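Local coordinates for nuclear polyadenylated RNA-binding protein NAB2 (Saccharomyces cerevisiae, PDB 2V75) that binds the poly(A) tails of mRNAs, protecting them from the exosome, and takes part in tail-length control and nuclear export, at residues F24-I35 against E51-V59. Sequence-based numbering, arbitrary orientation.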
ATOM      1  N   PHE A  24      -2.844   0.958  13.852  1.00 52.62           N
ATOM      2  CA  PHE A  24      -2.704   1.946  12.814  1.00 57.26           C
ATOM      3  C   PHE A  24      -3.764   3.026  12.966  1.00 63.42           C
ATOM      4  O   PHE A  24      -4.951   2.761  12.761  1.00 68.69           O
ATOM      5  CB  PHE A  24      -2.843   1.280  11.460  1.00 52.89           C
ATOM      6  CG  PHE A  24      -2.486   2.177  10.327  1.00 49.55           C
ATOM      7  CD1 PHE A  24      -1.181   2.305   9.907  1.00 50.70           C
ATOM      8  CD2 PHE A  24      -3.464   2.900   9.691  1.00 51.08           C
ATOM      9  CE1 PHE A  24      -0.863   3.146   8.890  1.00 50.45           C
ATOM     10  CE2 PHE A  24      -3.155   3.739   8.684  1.00 50.47           C
ATOM     11  CZ  PHE A  24      -1.865   3.876   8.283  1.00 47.87           C
ATOM     12  N   ASN A  25      -3.331   4.238  13.297  1.00 59.68           N
ATOM     13  CA  ASN A  25      -4.265   5.295  13.703  1.00 69.63           C
ATOM     14  C   ASN A  25      -4.617   6.342  12.629  1.00 70.85           C
ATOM     15  O   ASN A  25      -5.513   7.176  12.812  1.00 70.06           O
ATOM     16  CB  ASN A  25      -3.761   5.970  14.995  1.00 76.77           C
ATOM     17  CG  ASN A  25      -2.999   7.267  14.754  1.00 78.14           C
ATOM     18  OD1 ASN A  25      -2.051   7.315  13.975  1.00 82.81           O
ATOM     19  ND2 ASN A  25      -3.399   8.324  15.465  1.00 78.87           N
ATOM     20  N   GLU A  26      -3.950   6.255  11.487  1.00 61.37           N
ATOM     21  CA  GLU A  26      -3.976   7.318  10.496  1.00 55.67           C
ATOM     22  C   GLU A  26      -5.154   7.148   9.535  1.00 47.20           C
ATOM     23  O   GLU A  26      -5.762   6.092   9.463  1.00 49.67           O
ATOM     24  CB  GLU A  26      -2.643   7.286   9.748  1.00 59.05           C
ATOM     25  CG  GLU A  26      -1.410   7.405  10.664  1.00 62.02           C
ATOM     26  CD  GLU A  26      -1.046   8.854  10.934  1.00 64.00           C
ATOM     27  OE1 GLU A  26      -1.942   9.723  10.803  1.00 62.40           O
ATOM     28  OE2 GLU A  26       0.134   9.111  11.257  1.00 66.64           O
ATOM     29  N   ASP A  27      -5.475   8.183   8.768  1.00 48.92           N
ATOM     30  CA  ASP A  27      -6.590   8.140   7.833  1.00 45.17           C
ATOM     31  C   ASP A  27      -6.194   7.169   6.733  1.00 49.66           C
ATOM     32  O   ASP A  27      -5.273   7.463   5.946  1.00 41.03           O
ATOM     33  CB  ASP A  27      -6.779   9.577   7.336  1.00 43.78           C
ATOM     34  CG  ASP A  27      -7.904   9.738   6.353  1.00 45.18           C
ATOM     35  OD1 ASP A  27      -8.205   8.829   5.553  1.00 44.55           O
ATOM     36  OD2 ASP A  27      -8.485  10.836   6.353  1.00 49.91           O
ATOM     37  N   ILE A  28      -6.867   6.004   6.673  1.00 46.52           N
ATOM     38  CA  ILE A  28      -6.449   4.937   5.757  1.00 44.66           C
ATOM     39  C   ILE A  28      -6.637   5.372   4.306  1.00 39.42           C
ATOM     40  O   ILE A  28      -5.747   5.159   3.514  1.00 41.41           O
ATOM     41  CB  ILE A  28      -7.202   3.629   6.052  1.00 47.86           C
ATOM     42  CG1 ILE A  28      -6.623   2.983   7.308  1.00 49.39           C
ATOM     43  CG2 ILE A  28      -7.117   2.652   4.905  1.00 52.05           C
ATOM     44  CD1 ILE A  28      -7.568   1.851   7.846  1.00 47.38           C
ATOM     45  N   LYS A  29      -7.761   6.002   3.995  1.00 39.98           N
ATOM     46  CA  LYS A  29      -8.120   6.353   2.622  1.00 45.65           C
ATOM     47  C   LYS A  29      -7.056   7.334   2.121  1.00 47.28           C
ATOM     48  O   LYS A  29      -6.561   7.218   0.999  1.00 41.70           O
ATOM     49  CB  LYS A  29      -9.494   6.971   2.588  1.00 50.91           C
ATOM     50  CG  LYS A  29     -10.065   7.179   1.192  1.00 57.89           C
ATOM     51  CD  LYS A  29     -11.520   7.692   1.201  1.00 61.01           C
ATOM     52  CE  LYS A  29     -12.535   6.557   1.342  1.00 65.94           C
ATOM     53  NZ  LYS A  29     -12.248   5.455   0.375  1.00 64.12           N
ATOM     54  N   TYR A  30      -6.661   8.264   2.984  1.00 45.32           N
ATOM     55  CA  TYR A  30      -5.657   9.259   2.575  1.00 42.17           C
ATOM     56  C   TYR A  30      -4.295   8.639   2.384  1.00 39.67           C
ATOM     57  O   TYR A  30      -3.658   8.905   1.354  1.00 41.09           O
ATOM     58  CB  TYR A  30      -5.526  10.362   3.612  1.00 40.11           C
ATOM     59  CG  TYR A  30      -4.438  11.376   3.286  1.00 36.16           C
ATOM     60  CD1 TYR A  30      -4.610  12.277   2.258  1.00 40.54           C
ATOM     61  CD2 TYR A  30      -3.256  11.447   4.014  1.00 37.18           C
ATOM     62  CE1 TYR A  30      -3.631  13.236   1.974  1.00 34.04           C
ATOM     63  CE2 TYR A  30      -2.256  12.399   3.719  1.00 36.11           C
ATOM     64  CZ  TYR A  30      -2.456  13.276   2.676  1.00 39.29           C
ATOM     65  OH  TYR A  30      -1.529  14.268   2.375  1.00 32.49           O
ATOM     66  N   VAL A  31      -3.840   7.846   3.362  1.00 38.27           N
ATOM     67  CA  VAL A  31      -2.540   7.140   3.251  1.00 39.25           C
ATOM     68  C   VAL A  31      -2.541   6.280   1.966  1.00 43.27           C
ATOM     69  O   VAL A  31      -1.571   6.298   1.195  1.00 38.93           O
ATOM     70  CB  VAL A  31      -2.179   6.325   4.506  1.00 38.96           C
ATOM     71  CG1 VAL A  31      -0.872   5.511   4.314  1.00 38.49           C
ATOM     72  CG2 VAL A  31      -2.090   7.210   5.765  1.00 48.37           C
ATOM     73  N   ALA A  32      -3.619   5.563   1.692  1.00 42.47           N
ATOM     74  CA  ALA A  32      -3.694   4.758   0.476  1.00 42.62           C
ATOM     75  C   ALA A  32      -3.580   5.638  -0.777  1.00 41.30           C
ATOM     76  O   ALA A  32      -2.854   5.326  -1.735  1.00 39.75           O
ATOM     77  CB  ALA A  32      -5.003   3.951   0.454  1.00 42.42           C
ATOM     78  N   GLU A  33      -4.248   6.778  -0.777  1.00 44.49           N
ATOM     79  CA  GLU A  33      -4.178   7.666  -1.937  1.00 41.72           C
ATOM     80  C   GLU A  33      -2.762   8.200  -2.109  1.00 38.85           C
ATOM     81  O   GLU A  33      -2.288   8.369  -3.241  1.00 39.44           O
ATOM     82  CB  GLU A  33      -5.160   8.811  -1.777  1.00 41.74           C
ATOM     83  CG  GLU A  33      -6.604   8.387  -2.055  1.00 48.80           C
ATOM     84  CD  GLU A  33      -7.106   8.834  -3.425  1.00 65.40           C
ATOM     85  OE1 GLU A  33      -6.308   9.392  -4.221  1.00 66.31           O
ATOM     86  OE2 GLU A  33      -8.323   8.662  -3.685  1.00 72.19           O
ATOM     87  N   TYR A  34      -2.128   8.526  -0.993  1.00 42.32           N
ATOM     88  CA  TYR A  34      -0.804   9.137  -1.058  1.00 40.28           C
ATOM     89  C   TYR A  34       0.168   8.080  -1.589  1.00 39.17           C
ATOM     90  O   TYR A  34       0.998   8.374  -2.456  1.00 40.46           O
ATOM     91  CB  TYR A  34      -0.325   9.590   0.311  1.00 38.71           C
ATOM     92  CG  TYR A  34       0.704  10.672   0.276  1.00 35.53           C
ATOM     93  CD1 TYR A  34       0.356  11.994   0.302  1.00 39.70           C
ATOM     94  CD2 TYR A  34       2.042  10.382   0.167  1.00 40.81           C
ATOM     95  CE1 TYR A  34       1.326  13.004   0.251  1.00 41.13           C
ATOM     96  CE2 TYR A  34       2.986  11.372   0.102  1.00 39.82           C
ATOM     97  CZ  TYR A  34       2.645  12.679   0.122  1.00 43.38           C
ATOM     98  OH  TYR A  34       3.696  13.585   0.053  1.00 44.22           O
ATOM     99  N   ILE A  35       0.061   6.868  -1.077  1.00 37.73           N
ATOM    100  CA  ILE A  35       0.908   5.767  -1.546  1.00 42.87           C
ATOM    101  C   ILE A  35       0.789   5.519  -3.051  1.00 41.51           C
ATOM    102  O   ILE A  35       1.782   5.461  -3.779  1.00 37.45           O
ATOM    103  CB  ILE A  35       0.705   4.475  -0.727  1.00 41.94           C
ATOM    104  CG1 ILE A  35       1.227   4.687   0.707  1.00 41.64           C
ATOM    105  CG2 ILE A  35       1.359   3.272  -1.470  1.00 44.06           C
ATOM    106  CD1 ILE A  35       0.958   3.475   1.618  1.00 42.74           C
ATOM    107  N   GLU A  51       9.309   8.837   1.956  1.00 43.40           N
ATOM    108  CA  GLU A  51       8.350   9.916   1.922  1.00 43.63           C
ATOM    109  C   GLU A  51       7.282   9.638   2.964  1.00 40.78           C
ATOM    110  O   GLU A  51       6.907  10.547   3.707  1.00 41.55           O
ATOM    111  CB  GLU A  51       7.763  10.128   0.515  1.00 43.00           C
ATOM    112  CG  GLU A  51       6.557  11.033   0.388  1.00 56.27           C
ATOM    113  CD  GLU A  51       6.907  12.504   0.176  1.00 58.31           C
ATOM    114  OE1 GLU A  51       8.042  12.886   0.545  1.00 53.35           O
ATOM    115  OE2 GLU A  51       6.050  13.251  -0.358  1.00 63.03           O
ATOM    116  N   LEU A  52       6.808   8.401   3.062  1.00 36.17           N
ATOM    117  CA  LEU A  52       5.760   8.064   4.026  1.00 36.19           C
ATOM    118  C   LEU A  52       6.248   8.252   5.484  1.00 37.24           C
ATOM    119  O   LEU A  52       5.504   8.719   6.361  1.00 35.21           O
ATOM    120  CB  LEU A  52       5.289   6.627   3.827  1.00 37.26           C
ATOM    121  CG  LEU A  52       4.575   6.331   2.515  1.00 41.14           C
ATOM    122  CD1 LEU A  52       4.403   4.766   2.285  1.00 41.09           C
ATOM    123  CD2 LEU A  52       3.311   7.093   2.511  1.00 35.94           C
ATOM    124  N   ALA A  53       7.481   7.847   5.716  1.00 36.74           N
ATOM    125  CA  ALA A  53       8.118   8.015   7.019  1.00 39.72           C
ATOM    126  C   ALA A  53       8.226   9.478   7.426  1.00 41.08           C
ATOM    127  O   ALA A  53       8.199   9.797   8.628  1.00 37.63           O
ATOM    128  CB  ALA A  53       9.491   7.385   7.054  1.00 34.84           C
ATOM    129  N   SER A  54       8.435  10.353   6.445  1.00 36.81           N
ATOM    130  CA  SER A  54       8.400  11.779   6.702  1.00 38.31           C
ATOM    131  C   SER A  54       7.008  12.324   7.071  1.00 37.74           C
ATOM    132  O   SER A  54       6.911  13.317   7.735  1.00 35.95           O
ATOM    133  CB  SER A  54       9.006  12.561   5.535  1.00 42.42           C
ATOM    134  OG  SER A  54       8.096  12.753   4.482  1.00 47.17           O
ATOM    135  N   LEU A  55       5.941  11.689   6.614  1.00 34.68           N
ATOM    136  CA  LEU A  55       4.578  12.102   6.921  1.00 36.00           C
ATOM    137  C   LEU A  55       3.903  11.505   8.168  1.00 33.46           C
ATOM    138  O   LEU A  55       3.023  12.125   8.774  1.00 34.48           O
ATOM    139  CB  LEU A  55       3.695  11.790   5.720  1.00 36.58           C
ATOM    140  CG  LEU A  55       3.528  13.012   4.798  1.00 42.88           C
ATOM    141  CD1 LEU A  55       4.829  13.298   4.067  1.00 42.76           C
ATOM    142  CD2 LEU A  55       2.396  12.686   3.842  1.00 45.45           C
ATOM    143  N   PHE A  56       4.315  10.309   8.545  1.00 33.33           N
ATOM    144  CA  PHE A  56       3.593   9.531   9.542  1.00 36.02           C
ATOM    145  C   PHE A  56       4.607   8.932  10.537  1.00 40.03           C
ATOM    146  O   PHE A  56       5.222   7.945  10.211  1.00 32.81           O
ATOM    147  CB  PHE A  56       2.832   8.408   8.846  1.00 36.76           C
ATOM    148  CG  PHE A  56       1.900   8.932   7.768  1.00 38.07           C
ATOM    149  CD1 PHE A  56       0.775   9.658   8.120  1.00 42.60           C
ATOM    150  CD2 PHE A  56       2.203   8.716   6.429  1.00 44.30           C
ATOM    151  CE1 PHE A  56      -0.096  10.171   7.118  1.00 40.42           C
ATOM    152  CE2 PHE A  56       1.376   9.248   5.436  1.00 43.61           C
ATOM    153  CZ  PHE A  56       0.264   9.971   5.802  1.00 38.82           C
ATOM    154  N   ASP A  57       4.774   9.562  11.691  1.00 43.40           N
ATOM    155  CA  ASP A  57       5.654   9.070  12.747  1.00 38.92           C
ATOM    156  C   ASP A  57       5.016   8.027  13.673  1.00 35.97           C
ATOM    157  O   ASP A  57       5.692   7.476  14.555  1.00 39.43           O
ATOM    158  CB  ASP A  57       6.220  10.229  13.542  1.00 41.41           C
ATOM    159  CG  ASP A  57       5.149  11.148  14.097  1.00 43.96           C
ATOM    160  OD1 ASP A  57       3.934  10.795  14.016  1.00 46.13           O
ATOM    161  OD2 ASP A  57       5.532  12.235  14.594  1.00 49.67           O
ATOM    162  N   SER A  58       3.738   7.746  13.455  1.00 35.22           N
ATOM    163  CA  SER A  58       2.989   6.740  14.200  1.00 39.26           C
ATOM    164  C   SER A  58       3.128   5.318  13.637  1.00 35.70           C
ATOM    165  O   SER A  58       2.612   4.370  14.235  1.00 39.18           O
ATOM    166  CB  SER A  58       1.508   7.165  14.185  1.00 44.35           C
ATOM    167  OG  SER A  58       1.103   7.431  12.827  1.00 49.00           O
ATOM    168  N   VAL A  59       3.798   5.190  12.489  1.00 39.50           N
ATOM    169  CA  VAL A  59       3.988   3.934  11.773  1.00 38.92           C
ATOM    170  C   VAL A  59       5.485   3.722  11.572  1.00 32.36           C
ATOM    171  O   VAL A  59       6.216   4.618  11.090  1.00 38.12           O
ATOM    172  CB  VAL A  59       3.320   3.924  10.392  1.00 38.12           C
ATOM    173  CG1 VAL A  59       3.192   2.388   9.860  1.00 41.12           C
ATOM    174  CG2 VAL A  59       1.978   4.678  10.497  1.00 47.36           C
TER
HETATM  175  O   HOH W   1      -0.339   4.434  13.220  1.00 52.75           O
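The ring of Phe-56 is layered between two aliphatic groups: CG2 of Val-31 rests on one face, offset toward the rim and 4.0 Å from the ring centroid in a CH-pi contact, while CB of its own neighbour Leu-55 lies against the opposite face. Two groups meet its edge, CE2 of the Tyr-30 ring near CZ and the carboxylate oxygen OE2 of Glu-26 near CD1, with the carboxylate turned 77° from the ring plane. On the Tyr-34 ring, methyl CD2 of Leu-55 sits over one face, and CG of Glu-51 lies in plane at the edge. The bend of the Glu-51 chain at chi2 (89°) carries its carboxylate round to the phenol, where Tyr-34 OH donates a very short hydrogen bond of 2.4 Å to Glu-51 OE2.

These contacts join two neighbouring helices of the all-helical N-terminal domain of Nab2, whose sequence family belongs to the PWI-like clan; this part of the protein is needed for nuclear export of poly(A) RNA. The axes of segments 28-35 and 51-55 come within 11.6 Å of each other. Their directions differ by 149°, roughly antiparallel. On the buried side, CG1 of Ile-35 packs against CD1 of Leu-52 at 3.5 Å, and both side chains also touch helix 61-79; Val-31 and Ile-35 reach helix 7-18 as well.

Past the C-terminal end of helix 45-55 and ahead of the N-terminus of helix 28-40, the two loops are joined by polar contacts. Glu-26, bent at chi2, presents OE2 to Ser-58 OG, which donates a very short hydrogen bond of 2.5 Å. A water accepts from Asn-25 N and donates weakly to Ser-58 O. Beside this bridge, CG2 of Val-59 meets CE1 of Phe-24 at 3.6 Å, an apolar contact continued by Val-59 onto Leu-64.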